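Local atomic coordinates of putative platelet activating factor (Streptococcus pneumoniae, PDB entry 2HSJ), a protein that is of unproven function but probably hydrolyses ester bonds, as a GDSL-like lipase/acylhydrolase of the SGNH hydrolase clan. Residues V33-F39 against K58-G64; K128-I132 against W156-Y160. All coordinates share one frame. Residues are numbered along the deposited sequence.

Contact 1: residues V33-F39 against K58-G64; sequences VEPNILF and KTIVNRG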
ATOM      1  N   VAL D  33       6.330  -0.499  -3.601  1.00  9.24           N
ATOM      2  CA  VAL D  33       5.771  -0.858  -2.296  1.00 10.69           C
ATOM      3  C   VAL D  33       6.764  -0.508  -1.195  1.00 10.89           C
ATOM      4  O   VAL D  33       7.972  -0.409  -1.427  1.00 11.85           O
ATOM      5  CB  VAL D  33       5.369  -2.355  -2.205  1.00 11.28           C
ATOM      6  CG1 VAL D  33       4.340  -2.668  -3.278  1.00 10.46           C
ATOM      7  CG2 VAL D  33       6.592  -3.273  -2.355  1.00 11.39           C
ATOM      8  N   GLU D  34       6.239  -0.352   0.020  1.00 10.58           N
ATOM      9  CA  GLU D  34       7.063  -0.175   1.206  1.00 11.33           C
ATOM     10  C   GLU D  34       7.077  -1.491   1.966  1.00 11.20           C
ATOM     11  O   GLU D  34       6.024  -1.949   2.435  1.00 12.99           O
ATOM     12  CB  GLU D  34       6.447   0.917   2.086  1.00 11.60           C
ATOM     13  CG  GLU D  34       6.735   2.323   1.556  1.00 12.00           C
ATOM     14  CD  GLU D  34       8.163   2.792   1.809  1.00 13.24           C
ATOM     15  OE1 GLU D  34       8.987   2.018   2.341  1.00 13.44           O
ATOM     16  OE2 GLU D  34       8.470   3.957   1.466  1.00 15.49           O
ATOM     17  N   PRO D  35       8.244  -2.152   2.057  1.00 10.63           N
ATOM     18  CA  PRO D  35       8.238  -3.397   2.812  1.00 10.89           C
ATOM     19  C   PRO D  35       7.965  -3.159   4.287  1.00 11.96           C
ATOM     20  O   PRO D  35       8.636  -2.350   4.904  1.00 13.15           O
ATOM     21  CB  PRO D  35       9.645  -3.969   2.628  1.00 11.99           C
ATOM     22  CG  PRO D  35      10.427  -2.941   1.901  1.00 11.88           C
ATOM     23  CD  PRO D  35       9.559  -1.833   1.452  1.00 10.68           C
ATOM     24  N   ASN D  36       6.979  -3.856   4.825  1.00 11.07           N
ATOM     25  CA  ASN D  36       6.786  -3.881   6.265  1.00 11.24           C
ATOM     26  C   ASN D  36       7.696  -4.940   6.879  1.00 10.74           C
ATOM     27  O   ASN D  36       8.258  -4.750   7.968  1.00 10.59           O
ATOM     28  CB  ASN D  36       5.313  -4.125   6.592  1.00 10.57           C
ATOM     29  CG  ASN D  36       5.055  -4.191   8.086  1.00 12.22           C
ATOM     30  OD1 ASN D  36       4.949  -5.288   8.654  1.00 13.20           O
ATOM     31  ND2 ASN D  36       4.992  -3.010   8.752  1.00 11.84           N
ATOM     32  N   ILE D  37       7.839  -6.062   6.162  1.00 10.30           N
ATOM     33  CA  ILE D  37       8.708  -7.153   6.567  1.00 10.43           C
ATOM     34  C   ILE D  37       9.590  -7.457   5.351  1.00  9.84           C
ATOM     35  O   ILE D  37       9.081  -7.543   4.211  1.00 10.38           O
ATOM     36  CB  ILE D  37       7.877  -8.430   6.923  1.00 11.19           C
ATOM     37  CG1 ILE D  37       6.723  -8.089   7.883  1.00 13.38           C
ATOM     38  CG2 ILE D  37       8.774  -9.586   7.367  1.00 11.67           C
ATOM     39  CD1 ILE D  37       7.078  -7.799   9.271  1.00 17.81           C
ATOM     40  N   LEU D  38      10.900  -7.576   5.580  1.00  9.16           N
ATOM     41  CA  LEU D  38      11.795  -8.132   4.570  1.00  9.95           C
ATOM     42  C   LEU D  38      12.143  -9.554   4.972  1.00 10.48           C
ATOM     43  O   LEU D  38      12.603  -9.768   6.109  1.00 11.80           O
ATOM     44  CB  LEU D  38      13.083  -7.308   4.489  1.00 10.26           C
ATOM     45  CG  LEU D  38      12.942  -5.935   3.825  1.00 11.38           C
ATOM     46  CD1 LEU D  38      14.099  -5.030   4.189  1.00 11.42           C
ATOM     47  CD2 LEU D  38      12.896  -6.021   2.288  1.00 12.75           C
ATOM     48  N   PHE D  39      11.936 -10.529   4.082  0.50 10.41           N
ATOM     49  CA  PHE D  39      12.396 -11.903   4.329  0.50 10.43           C
ATOM     50  C   PHE D  39      13.711 -12.056   3.591  0.50 10.64           C
ATOM     51  O   PHE D  39      13.764 -11.872   2.375  0.50 10.37           O
ATOM     52  CB  PHE D  39      11.385 -12.937   3.805  0.50 11.34           C
ATOM     53  CG  PHE D  39      10.472 -13.501   4.869  0.50 11.69           C
ATOM     54  CD1 PHE D  39       9.515 -12.697   5.467  0.50 14.29           C
ATOM     55  CD2 PHE D  39      10.568 -14.833   5.255  0.50 14.07           C
ATOM     56  CE1 PHE D  39       8.655 -13.206   6.440  0.50 15.31           C
ATOM     57  CE2 PHE D  39       9.722 -15.342   6.246  0.50 13.57           C
ATOM     58  CZ  PHE D  39       8.774 -14.530   6.829  0.50 13.74           C
ATOM     59  N   LYS D  58      -0.368  -7.369   4.966  1.00 12.85           N
ATOM     60  CA  LYS D  58       0.930  -6.953   5.476  1.00 12.78           C
ATOM     61  C   LYS D  58       1.893  -7.185   4.318  1.00 12.66           C
ATOM     62  O   LYS D  58       1.975  -8.312   3.786  1.00 14.25           O
ATOM     63  CB  LYS D  58       1.314  -7.836   6.672  1.00 13.18           C
ATOM     64  CG  LYS D  58       2.655  -7.530   7.282  1.00 15.10           C
ATOM     65  CD  LYS D  58       2.844  -8.309   8.586  1.00 16.97           C
ATOM     66  CE  LYS D  58       2.167  -7.658   9.773  1.00 16.48           C
ATOM     67  NZ  LYS D  58       3.064  -6.675  10.438  1.00 18.71           N
ATOM     68  N   THR D  59       2.648  -6.152   3.943  1.00 12.37           N
ATOM     69  CA  THR D  59       3.552  -6.248   2.804  1.00 11.13           C
ATOM     70  C   THR D  59       4.876  -6.871   3.197  1.00 11.25           C
ATOM     71  O   THR D  59       5.699  -6.255   3.899  1.00 11.78           O
ATOM     72  CB  THR D  59       3.813  -4.890   2.137  1.00 11.86           C
ATOM     73  OG1 THR D  59       2.549  -4.312   1.790  1.00 12.99           O
ATOM     74  CG2 THR D  59       4.633  -5.047   0.870  1.00 12.45           C
ATOM     75  N   ILE D  60       5.077  -8.096   2.708  1.00 10.65           N
ATOM     76  CA  ILE D  60       6.275  -8.877   2.984  1.00  9.94           C
ATOM     77  C   ILE D  60       6.977  -9.020   1.645  1.00  9.81           C
ATOM     78  O   ILE D  60       6.395  -9.451   0.662  1.00 10.64           O
ATOM     79  CB  ILE D  60       5.910 -10.301   3.488  1.00  9.60           C
ATOM     80  CG1 ILE D  60       4.947 -10.159   4.682  1.00 11.20           C
ATOM     81  CG2 ILE D  60       7.216 -11.086   3.827  1.00 11.12           C
ATOM     82  CD1 ILE D  60       4.446 -11.499   5.325  1.00 12.92           C
ATOM     83  N   VAL D  61       8.239  -8.613   1.633  1.00  9.02           N
ATOM     84  CA  VAL D  61       9.019  -8.625   0.396  1.00  9.46           C
ATOM     85  C   VAL D  61      10.126  -9.668   0.456  1.00  9.75           C
ATOM     86  O   VAL D  61      10.842  -9.784   1.458  1.00 10.85           O
ATOM     87  CB  VAL D  61       9.597  -7.189   0.074  1.00  9.25           C
ATOM     88  CG1 VAL D  61      10.558  -7.180  -1.102  1.00 12.41           C
ATOM     89  CG2 VAL D  61       8.470  -6.209  -0.216  1.00 10.69           C
ATOM     90  N   ASN D  62      10.283 -10.402  -0.649  1.00  9.59           N
ATOM     91  CA  ASN D  62      11.243 -11.493  -0.720  1.00  9.19           C
ATOM     92  C   ASN D  62      12.599 -10.950  -1.131  1.00 10.23           C
ATOM     93  O   ASN D  62      12.761 -10.377  -2.221  1.00  9.88           O
ATOM     94  CB  ASN D  62      10.773 -12.494  -1.767  1.00 10.65           C
ATOM     95  CG  ASN D  62      11.398 -13.850  -1.565  1.00 11.62           C
ATOM     96  OD1 ASN D  62      12.602 -13.959  -1.380  1.00 11.52           O
ATOM     97  ND2 ASN D  62      10.570 -14.907  -1.560  1.00 10.52           N
ATOM     98  N   ARG D  63      13.586 -11.175  -0.270  1.00  9.54           N
ATOM     99  CA  ARG D  63      14.967 -10.911  -0.652  1.00 11.03           C
ATOM    100  C   ARG D  63      15.812 -12.167  -0.366  1.00 10.45           C
ATOM    101  O   ARG D  63      16.942 -12.076   0.102  1.00 11.68           O
ATOM    102  CB  ARG D  63      15.515  -9.661   0.085  1.00 11.46           C
ATOM    103  CG  ARG D  63      14.992  -8.314  -0.496  1.00 11.21           C
ATOM    104  CD  ARG D  63      15.574  -8.093  -1.881  1.00  9.87           C
ATOM    105  NE  ARG D  63      15.210  -6.824  -2.525  1.00 10.02           N
ATOM    106  CZ  ARG D  63      14.094  -6.669  -3.248  1.00  9.85           C
ATOM    107  NH1 ARG D  63      13.217  -7.674  -3.384  1.00 10.85           N
ATOM    108  NH2 ARG D  63      13.837  -5.482  -3.837  1.00 10.86           N
ATOM    109  N   GLY D  64      15.276 -13.327  -0.735  1.00 10.86           N
ATOM    110  CA  GLY D  64      16.051 -14.574  -0.608  1.00 10.02           C
ATOM    111  C   GLY D  64      16.801 -14.908  -1.890  1.00 10.39           C
ATOM    112  O   GLY D  64      16.421 -14.476  -2.992  1.00 10.46           O
TER
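Strand 37-41 and strand 60-64, the outermost within the chain, run parallel here, joined by five main-chain hydrogen bonds. The ladder begins at Thr59 O, which accepts from both Asn36 N (2.9 Å) and Ile37 N (3.1 Å). Then Val61 N gives to Ile37 O at 2.9 Å, Phe39 N to Val61 O at 2.9 Å, and Arg63 N to Phe39 O at 2.7 Å. Ile37 O also receives a CA-H...O contact from Ile60 CA (3.3 Å), while Ile60 O accepts from Gln51 of a neighbouring subunit. At the start of the ladder Lys58 NZ bonds Asn36 OD1 at 2.9 Å; the same ammonium donates to Leu213 O and forms a salt bridge with Asp87 of another subunit. Asn62 OD1 takes Gly64 N at 2.8 Å in an Asx turn. Arg63 NH1 donates to Asn62 O at 3.0 Å, while its NH2 forms a salt bridge with Glu52 of the subunit that supplies Gln51. Ile37, Ile60 and Phe39 fill one face, with Phe39 CD1 3.3 Å from Ile60 CG2, and Leu38 and Val61 the other. Beta-branched Ile60 and Val61 suit the extended backbone. These are the first two strands of the 2-1-3-4-5 parallel sheet of a flavodoxin-like fold, as in SGNH hydrolases. The chemistry implies that main-chain bonds and apolar faces build the sheet, whereas the long cationic side chains also tie it into the tetramer.

Contact 2: residues K128-I132 against W156-Y160; sequences KLLSI and WNQAY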
ATOM      1  N   LYS D 128      14.140 -10.999  13.270  1.00 11.07           N
ATOM      2  CA  LYS D 128      13.668 -12.305  13.736  1.00 10.99           C
ATOM      3  C   LYS D 128      14.608 -13.333  13.132  1.00 11.29           C
ATOM      4  O   LYS D 128      14.609 -13.554  11.915  1.00 12.16           O
ATOM      5  CB  LYS D 128      12.214 -12.517  13.291  1.00 11.76           C
ATOM      6  CG  LYS D 128      11.280 -11.375  13.704  1.00 11.88           C
ATOM      7  CD  LYS D 128      11.245 -11.263  15.242  1.00 13.86           C
ATOM      8  CE  LYS D 128      10.376 -10.112  15.721  1.00 13.87           C
ATOM      9  NZ  LYS D 128      10.449  -9.959  17.225  1.00 15.99           N
ATOM     10  N   LEU D 129      15.443 -13.924  13.985  1.00 10.93           N
ATOM     11  CA  LEU D 129      16.458 -14.865  13.504  1.00 10.61           C
ATOM     12  C   LEU D 129      15.893 -16.283  13.646  1.00 10.77           C
ATOM     13  O   LEU D 129      15.750 -16.811  14.766  1.00 11.46           O
ATOM     14  CB  LEU D 129      17.751 -14.714  14.322  1.00 11.09           C
ATOM     15  CG  LEU D 129      18.928 -15.659  14.031  1.00 11.01           C
ATOM     16  CD1 LEU D 129      19.432 -15.515  12.562  1.00 13.70           C
ATOM     17  CD2 LEU D 129      20.053 -15.389  15.049  1.00 11.56           C
ATOM     18  N   LEU D 130      15.561 -16.881  12.505  1.00 10.54           N
ATOM     19  CA  LEU D 130      14.893 -18.169  12.542  1.00 10.76           C
ATOM     20  C   LEU D 130      15.880 -19.269  12.869  1.00 11.10           C
ATOM     21  O   LEU D 130      17.022 -19.260  12.409  1.00 12.24           O
ATOM     22  CB  LEU D 130      14.215 -18.479  11.194  1.00 11.25           C
ATOM     23  CG  LEU D 130      12.792 -17.929  11.084  1.00 14.17           C
ATOM     24  CD1 LEU D 130      12.693 -16.394  11.218  1.00 16.73           C
ATOM     25  CD2 LEU D 130      12.239 -18.419   9.741  1.00 17.22           C
ATOM     26  N   SER D 131      15.410 -20.272  13.599  1.00 11.13           N
ATOM     27  CA  SER D 131      16.168 -21.507  13.680  1.00 11.98           C
ATOM     28  C   SER D 131      16.388 -22.061  12.269  1.00 10.97           C
ATOM     29  O   SER D 131      15.464 -22.062  11.454  1.00 12.25           O
ATOM     30  CB  SER D 131      15.367 -22.512  14.506  1.00 12.68           C
ATOM     31  OG  SER D 131      14.130 -22.767  13.883  1.00 14.46           O
ATOM     32  N   ILE D 132      17.585 -22.576  11.991  1.00 11.22           N
ATOM     33  CA  ILE D 132      17.787 -23.394  10.796  1.00 11.60           C
ATOM     34  C   ILE D 132      16.814 -24.578  10.839  1.00 11.22           C
ATOM     35  O   ILE D 132      16.619 -25.214  11.873  1.00 11.41           O
ATOM     36  CB  ILE D 132      19.249 -23.885  10.730  1.00 10.65           C
ATOM     37  CG1 ILE D 132      20.209 -22.686  10.693  1.00 12.41           C
ATOM     38  CG2 ILE D 132      19.452 -24.872   9.576  1.00 12.27           C
ATOM     39  CD1 ILE D 132      21.687 -23.046  10.935  1.00 12.36           C
ATOM     40  N   TRP D 156      23.844 -25.645  15.947  1.00 12.12           N
ATOM     41  CA  TRP D 156      23.887 -24.295  15.411  1.00 12.05           C
ATOM     42  C   TRP D 156      22.761 -23.459  15.978  1.00 11.63           C
ATOM     43  O   TRP D 156      22.972 -22.293  16.304  1.00 11.21           O
ATOM     44  CB  TRP D 156      23.853 -24.306  13.889  1.00 12.47           C
ATOM     45  CG  TRP D 156      25.203 -24.673  13.328  1.00 11.61           C
ATOM     46  CD1 TRP D 156      26.033 -25.705  13.748  1.00 13.89           C
ATOM     47  CD2 TRP D 156      25.892 -24.017  12.254  1.00 12.10           C
ATOM     48  NE1 TRP D 156      27.187 -25.715  12.986  1.00 14.30           N
ATOM     49  CE2 TRP D 156      27.121 -24.710  12.056  1.00 14.47           C
ATOM     50  CE3 TRP D 156      25.581 -22.933  11.415  1.00 13.51           C
ATOM     51  CZ2 TRP D 156      28.046 -24.325  11.076  1.00 14.09           C
ATOM     52  CZ3 TRP D 156      26.492 -22.558  10.432  1.00 13.31           C
ATOM     53  CH2 TRP D 156      27.712 -23.263  10.263  1.00 12.64           C
ATOM     54  N   ASN D 157      21.583 -24.059  16.126  1.00 10.90           N
ATOM     55  CA  ASN D 157      20.425 -23.326  16.627  1.00 10.76           C
ATOM     56  C   ASN D 157      20.621 -22.863  18.054  1.00 11.45           C
ATOM     57  O   ASN D 157      20.139 -21.786  18.431  1.00 11.83           O
ATOM     58  CB  ASN D 157      19.142 -24.133  16.443  1.00 11.04           C
ATOM     59  CG  ASN D 157      18.716 -24.181  14.982  1.00 10.34           C
ATOM     60  OD1 ASN D 157      19.127 -23.323  14.195  1.00 12.91           O
ATOM     61  ND2 ASN D 157      17.863 -25.153  14.627  1.00 12.34           N
ATOM     62  N   GLN D 158      21.366 -23.643  18.837  1.00 11.60           N
ATOM     63  CA  GLN D 158      21.686 -23.236  20.212  1.00 13.44           C
ATOM     64  C   GLN D 158      22.562 -21.991  20.177  1.00 11.86           C
ATOM     65  O   GLN D 158      22.347 -21.049  20.955  1.00 12.71           O
ATOM     66  CB  GLN D 158      22.354 -24.381  21.002  1.00 13.30           C
ATOM     67  CG  GLN D 158      22.347 -24.196  22.511  1.00 17.38           C
ATOM     68  CD  GLN D 158      22.668 -25.492  23.255  1.00 18.62           C
ATOM     69  OE1 GLN D 158      22.515 -26.597  22.702  1.00 28.16           O
ATOM     70  NE2 GLN D 158      23.121 -25.368  24.500  1.00 26.24           N
ATOM     71  N   ALA D 159      23.536 -21.982  19.260  1.00 10.62           N
ATOM     72  CA  ALA D 159      24.389 -20.809  19.049  1.00 10.44           C
ATOM     73  C   ALA D 159      23.619 -19.562  18.548  1.00 10.45           C
ATOM     74  O   ALA D 159      23.865 -18.453  19.008  1.00 11.24           O
ATOM     75  CB  ALA D 159      25.542 -21.151  18.131  1.00 11.22           C
ATOM     76  N   TYR D 160      22.707 -19.755  17.601  1.00 10.01           N
ATOM     77  CA  TYR D 160      21.873 -18.649  17.133  1.00 10.40           C
ATOM     78  C   TYR D 160      21.068 -18.062  18.292  1.00 11.06           C
ATOM     79  O   TYR D 160      20.920 -16.841  18.396  1.00 11.11           O
ATOM     80  CB  TYR D 160      20.878 -19.152  16.075  1.00 10.97           C
ATOM     81  CG  TYR D 160      21.427 -19.300  14.647  1.00 11.44           C
ATOM     82  CD1 TYR D 160      22.778 -19.596  14.400  1.00 13.11           C
ATOM     83  CD2 TYR D 160      20.575 -19.164  13.551  1.00 10.98           C
ATOM     84  CE1 TYR D 160      23.264 -19.752  13.084  1.00 12.55           C
ATOM     85  CE2 TYR D 160      21.047 -19.303  12.245  1.00 11.00           C
ATOM     86  CZ  TYR D 160      22.391 -19.599  12.019  1.00 11.79           C
ATOM     87  OH  TYR D 160      22.851 -19.730  10.734  1.00 12.95           O
TER
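Tyr160 wedges its ring between Leu129 and Ile132: its CD2 lies 3.9 Å from Leu129 CG, its CZ 3.7 Å from Ile132 CD1, and Leu130 O comes up to the ring edge, near its plane, 3.7 Å from Tyr160 CD2. A large, flat residue suits this place because it spans the gap between helix 150-164 and the sheet, and its hydroxyl finds a hydrogen-bond partner in Ile93 O. One turn earlier, Asn157 works on the chain just past the strand. Its OD1 accepts from Ile132 N (2.8 Å) and its ND2 donates to Ile132 O (3.0 Å, nearly straight at 172°), so one carboxamide satisfies both the amide and the carbonyl of a residue that has left the ladder; asparagine fits, having a donor and an acceptor side by side. Ile132 turns its CB toward the helix, and its CD1 packs against Trp156 CB at 3.9 Å. On the strand itself, Leu129 points to the helix and Leu130 away from it, the latter touching Phe90 and Val173 of the neighbouring strands. Ser131 OG is bound by the backbone of Val175 and Phe176. Helix 150-164 thus packs on one face of the sheet at strand 126-130, as in the flavodoxin-like alpha/beta/alpha sandwich of SGNH hydrolases. The chemistry implies an apolar helix-on-sheet seam in which one carboxamide ties the segment just past the strand to the helix.

Overall arrangement
Both contacts are buried and both belong to the same parallel sheet, yet they hold different elements and share none. Contact 1 joins two neighbouring strands at one border of the sheet; contact 2 sets a helix against the fourth strand in the order, and its centre lies nearer the centre of the chain. The centres of the two contacts are 21 Å apart, their nearest atoms about 5 Å, without touching; strand 88-92 lies between strand 37-41 of contact 1 and strand 126-130 of contact 2. Backbone-to-backbone bonds dominate contact 1, where Lys58 and Arg63 also form salt bridges with other subunits. In contact 2 no other chain takes part: apolar surfaces dominate, and the hydrogen bonding across it comes from one side chain.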